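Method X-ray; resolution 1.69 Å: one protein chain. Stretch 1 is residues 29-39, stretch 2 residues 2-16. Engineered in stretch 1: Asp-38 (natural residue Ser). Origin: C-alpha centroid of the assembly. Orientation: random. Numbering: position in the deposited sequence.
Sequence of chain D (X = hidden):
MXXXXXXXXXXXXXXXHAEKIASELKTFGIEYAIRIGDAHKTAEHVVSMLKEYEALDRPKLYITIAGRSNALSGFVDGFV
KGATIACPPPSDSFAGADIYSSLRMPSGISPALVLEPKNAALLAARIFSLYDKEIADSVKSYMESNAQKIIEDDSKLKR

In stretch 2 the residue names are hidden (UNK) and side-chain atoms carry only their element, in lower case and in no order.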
# COMPACT_ATOMS: atom_id res chain seq x y z
N GLY D 29 -18.43 -1.37 -35.11
CA GLY D 29 -19.62 -0.94 -35.81
C GLY D 29 -20.75 -0.51 -34.87
O GLY D 29 -21.94 -0.60 -35.20
N ILE D 30 -20.37 -0.02 -33.70
CA ILE D 30 -21.32 0.34 -32.64
C ILE D 30 -21.42 1.85 -32.50
O ILE D 30 -20.41 2.54 -32.27
CB ILE D 30 -20.91 -0.29 -31.28
CG1 ILE D 30 -21.00 -1.82 -31.36
CG2 ILE D 30 -21.78 0.24 -30.15
CD1 ILE D 30 -20.29 -2.55 -30.25
N GLU D 31 -22.64 2.37 -32.64
CA GLU D 31 -22.85 3.80 -32.49
C GLU D 31 -22.56 4.22 -31.07
O GLU D 31 -22.96 3.53 -30.11
CB GLU D 31 -24.29 4.21 -32.86
CG GLU D 31 -24.50 5.73 -32.85
CD GLU D 31 -25.90 6.18 -33.26
OE1 GLU D 31 -26.73 5.35 -33.68
OE2 GLU D 31 -26.16 7.39 -33.15
N TYR D 32 -21.96 5.40 -30.92
CA TYR D 32 -21.67 5.97 -29.61
C TYR D 32 -22.06 7.46 -29.56
O TYR D 32 -22.23 8.13 -30.61
CB TYR D 32 -20.18 5.80 -29.23
CG TYR D 32 -19.27 6.54 -30.16
CD1 TYR D 32 -19.05 7.90 -29.99
CD2 TYR D 32 -18.62 5.89 -31.19
CE1 TYR D 32 -18.23 8.60 -30.85
CE2 TYR D 32 -17.78 6.57 -32.04
CZ TYR D 32 -17.60 7.94 -31.87
OH TYR D 32 -16.78 8.66 -32.71
N ALA D 33 -22.26 7.95 -28.35
CA ALA D 33 -22.41 9.37 -28.08
C ALA D 33 -21.42 9.72 -27.01
O ALA D 33 -21.21 8.93 -26.11
CB ALA D 33 -23.81 9.67 -27.64
N ILE D 34 -20.77 10.88 -27.14
CA ILE D 34 -19.85 11.37 -26.12
C ILE D 34 -20.42 12.61 -25.49
O ILE D 34 -20.78 13.57 -26.18
CB ILE D 34 -18.49 11.70 -26.71
CG1 ILE D 34 -17.87 10.43 -27.25
CG2 ILE D 34 -17.58 12.33 -25.63
CD1 ILE D 34 -16.55 10.65 -27.97
N ARG D 35 -20.51 12.58 -24.16
CA ARG D 35 -21.12 13.65 -23.38
C ARG D 35 -20.28 13.96 -22.16
O ARG D 35 -19.49 13.15 -21.69
CB ARG D 35 -22.53 13.29 -22.95
CG ARG D 35 -23.48 12.88 -24.08
CD ARG D 35 -23.75 14.05 -25.00
NE ARG D 35 -24.36 15.19 -24.32
CZ ARG D 35 -25.68 15.36 -24.15
NH1 ARG D 35 -26.56 14.48 -24.62
NH2 ARG D 35 -26.11 16.46 -23.55
N ILE D 36 -20.49 15.17 -21.65
CA ILE D 36 -19.83 15.65 -20.46
C ILE D 36 -20.84 16.06 -19.39
O ILE D 36 -21.78 16.79 -19.66
CB ILE D 36 -18.93 16.86 -20.79
CG1 ILE D 36 -17.81 16.43 -21.74
CG2 ILE D 36 -18.29 17.42 -19.54
CD1 ILE D 36 -17.07 17.61 -22.38
N GLY D 37 -20.60 15.62 -18.17
CA GLY D 37 -21.42 16.03 -17.05
C GLY D 37 -20.88 15.46 -15.77
O GLY D 37 -20.46 14.31 -15.72
N ASP D 38 -20.91 16.29 -14.73
CA ASP D 38 -20.36 15.95 -13.44
C ASP D 38 -21.46 15.64 -12.44
O ASP D 38 -22.45 16.36 -12.34
CB ASP D 38 -19.48 17.07 -12.92
CG ASP D 38 -18.82 16.72 -11.61
OD1 ASP D 38 -17.86 15.90 -11.61
OD2 ASP D 38 -19.30 17.20 -10.58
N ALA D 39 -21.27 14.56 -11.68
CA ALA D 39 -22.29 14.10 -10.73
C ALA D 39 -22.57 15.09 -9.61
O ALA D 39 -23.71 15.19 -9.17
CB ALA D 39 -21.86 12.77 -10.13
N UNK D 2 -30.61 -0.34 -33.58
CA UNK D 2 -29.25 -0.76 -33.32
C UNK D 2 -28.77 -0.32 -31.93
O UNK D 2 -29.30 0.61 -31.34
c UNK D 2 -27.22 -3.85 -35.38
c UNK D 2 -28.33 -0.20 -34.40
c UNK D 2 -28.76 -2.06 -36.11
n UNK D 2 -25.97 -4.27 -35.20
n UNK D 2 -28.23 -4.65 -35.05
c UNK D 2 -28.76 -0.55 -35.84
n UNK D 2 -27.44 -2.64 -35.87
N UNK D 3 -27.75 -1.00 -31.42
CA UNK D 3 -27.20 -0.62 -30.12
C UNK D 3 -26.63 0.80 -30.08
O UNK D 3 -26.29 1.38 -31.11
c UNK D 3 -27.22 -2.30 -31.87
c UNK D 3 -26.60 -2.88 -30.63
c UNK D 3 -26.10 -1.65 -29.90
N UNK D 4 -26.56 1.35 -28.87
CA UNK D 4 -26.01 2.67 -28.61
C UNK D 4 -25.18 2.62 -27.34
O UNK D 4 -25.62 2.08 -26.33
c UNK D 4 -26.64 5.11 -28.13
c UNK D 4 -25.81 5.63 -29.29
c UNK D 4 -27.81 6.04 -27.86
c UNK D 4 -27.12 3.71 -28.47
N UNK D 5 -23.99 3.20 -27.36
CA UNK D 5 -23.19 3.33 -26.16
C UNK D 5 -23.03 4.81 -25.86
O UNK D 5 -22.55 5.55 -26.70
c UNK D 5 -20.95 2.97 -25.07
c UNK D 5 -21.80 2.70 -26.31
c UNK D 5 -21.90 1.21 -26.55
N UNK D 6 -23.43 5.21 -24.67
CA UNK D 6 -23.29 6.58 -24.25
C UNK D 6 -22.03 6.64 -23.41
O UNK D 6 -21.95 6.01 -22.37
c UNK D 6 -26.51 5.64 -24.21
c UNK D 6 -25.79 6.99 -24.24
c UNK D 6 -24.22 8.48 -22.92
c UNK D 6 -24.49 7.07 -23.42
N UNK D 7 -21.07 7.42 -23.87
CA UNK D 7 -19.82 7.63 -23.14
C UNK D 7 -19.94 8.94 -22.42
O UNK D 7 -19.98 9.99 -23.05
c UNK D 7 -18.58 6.38 -24.91
c UNK D 7 -17.32 7.83 -23.28
c UNK D 7 -17.53 6.41 -26.02
c UNK D 7 -18.61 7.66 -24.09
N UNK D 8 -20.06 8.88 -21.09
CA UNK D 8 -20.28 10.08 -20.28
C UNK D 8 -19.11 10.32 -19.35
O UNK D 8 -18.75 9.45 -18.54
c UNK D 8 -21.92 12.44 -19.15
c UNK D 8 -21.57 9.95 -19.47
c UNK D 8 -23.06 10.77 -17.66
c UNK D 8 -21.81 11.08 -18.48
N UNK D 9 -18.49 11.50 -19.48
CA UNK D 9 -17.31 11.81 -18.69
C UNK D 9 -17.57 13.00 -17.77
O UNK D 9 -18.36 13.89 -18.10
c UNK D 9 -16.24 13.43 -20.26
s UNK D 9 -15.00 13.63 -21.59
c UNK D 9 -15.85 12.83 -22.93
c UNK D 9 -16.13 12.10 -19.62
N UNK D 10 -16.89 13.03 -16.63
CA UNK D 10 -17.13 14.05 -15.63
C UNK D 10 -16.54 15.38 -15.99
O UNK D 10 -17.00 16.40 -15.51
N UNK D 11 -15.51 15.36 -16.83
CA UNK D 11 -14.81 16.57 -17.22
C UNK D 11 -14.27 16.49 -18.64
O UNK D 11 -13.84 15.43 -19.09
o UNK D 11 -12.77 17.81 -16.77
c UNK D 11 -13.64 16.82 -16.27
N UNK D 12 -14.27 17.63 -19.33
CA UNK D 12 -13.67 17.67 -20.66
C UNK D 12 -12.20 17.28 -20.62
O UNK D 12 -11.63 16.94 -21.65
c UNK D 12 -13.83 19.06 -21.28
o UNK D 12 -13.12 20.06 -20.56
N UNK D 13 -11.59 17.31 -19.44
CA UNK D 13 -10.18 16.94 -19.34
C UNK D 13 -9.99 15.46 -19.66
O UNK D 13 -8.86 15.04 -19.95
o UNK D 13 -10.23 16.47 -16.94
c UNK D 13 -9.63 17.27 -17.95
N UNK D 14 -11.09 14.68 -19.61
CA UNK D 14 -11.06 13.25 -19.90
C UNK D 14 -11.27 12.89 -21.37
O UNK D 14 -11.41 11.71 -21.69
o UNK D 14 -13.24 13.06 -17.00
c UNK D 14 -12.14 12.78 -17.59
c UNK D 14 -12.14 12.48 -19.09
o UNK D 14 -11.06 12.64 -16.98
N UNK D 15 -11.30 13.87 -22.26
CA UNK D 15 -11.77 13.63 -23.62
C UNK D 15 -10.88 12.62 -24.35
O UNK D 15 -11.37 11.76 -25.08
c UNK D 15 -11.86 14.95 -24.39
s UNK D 15 -14.00 14.16 -26.00
c UNK D 15 -14.98 15.40 -25.17
c UNK D 15 -12.33 14.85 -25.82
N UNK D 16 -9.57 12.68 -24.12
CA UNK D 16 -8.66 11.76 -24.79
C UNK D 16 -8.95 10.30 -24.47
O UNK D 16 -8.89 9.43 -25.33
O HOH W 1 -24.17 -1.91 -33.97
O HOH W 2 -24.89 0.73 -33.30

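Position 2 has three carbons, a nitrogen, then a carbon carrying two more nitrogens. This guanidinium end makes it Arg-2. Its side chain stays clear of stretch 1, but a water joins them: it accepts a weak bond from Arg-2 NH2 (3.2 Å) and donates to Gly-29 O (2.9 Å).

Position 3 has three carbons closing a ring onto the backbone nitrogen, so it is Pro-3. Its carbonyl takes a bond from a second water, which in turn accepts one from Glu-31 N.

Position 4 has four carbons, forked at the second. It is Leu-4. Its CD1 lies 3.8 Å from Glu-31 CG.

Position 5 has one carbon carrying two others. That is Val-5. Its CG2 packs 3.7 Å from Ile-30 CG2. Val-5 N donates to Glu-31 O (3.0 Å), and Val-5 O accepts from Ala-33 N (2.9 Å).

Position 6 has four carbons, forked at the first, with one arm two carbons long: Ile-6. It is paired with Ala-33, and its side chain points to the same face of the sheet. Ile-6 CG2 comes 4.4 Å from Ala-33 O, and Ala-33 CB lies 4.4 Å from Val-5 O; neither side chain packs tightly here.

Position 7 has the same four-carbon pattern, forked at the first. It is Ile-7. Its CD1 sits 4.2 Å from Tyr-32 CB and also 4.2 Å from Ile-34 CG1. Ile-7 N donates to Ala-33 O at 2.7 Å, and Ile-7 O accepts from Arg-35 N at 2.9 Å.

Position 8 has four carbons, forked at the second, and is Leu-8. Its CD1 is 3.9 Å from Arg-35 CB and 3.6 Å from Gly-37 N.

Position 9 is an unbranched chain of two carbons, a sulfur and a carbon: Met-9. Its CE comes 3.2 Å from Ile-34 CG2, a tight approach, while its CG is 3.7 Å from Ile-36 CG1. Met-9 N donates to Arg-35 O (2.9 Å), and Met-9 O accepts from Gly-37 N (2.8 Å).

Position 10 has no side-chain atoms: Gly-10. Its CA lies 3.3 Å from Gly-37 O, and its O lies 3.6 Å from CB of the engineered Asp-38.

Positions 11, 12 and 13 each have one carbon then one oxygen. They are Ser-11, Ser-12 and Ser-13. Ser-12 CB meets Ile-36 CD1 at 3.7 Å; Ser-13 does not reach stretch 1.

Position 14 has two carbons, the second carrying two oxygens. This is Asp-14. Its OD2 accepts from Ser-11 N at 3.2 Å, bracing the turn.

Position 15 is again two carbons, sulfur, carbon: Met-15. Its SD is 4.0 Å from Ile-34 CG2.

Position 16 has no side chain and is Gly-16, out of reach.

The contact is a parallel pairing of strands. Six backbone hydrogen bonds alternate in direction along it. Val-5, Ile-7 and Met-9 share one face with Tyr-32, Ile-34 and Ile-36, where Met-15 extends the apolar packing. Ile-6 and Leu-8 join Ala-33 and Arg-35 on the other.

Stretch 2 2-16: RPLVIILMGSSSDMG
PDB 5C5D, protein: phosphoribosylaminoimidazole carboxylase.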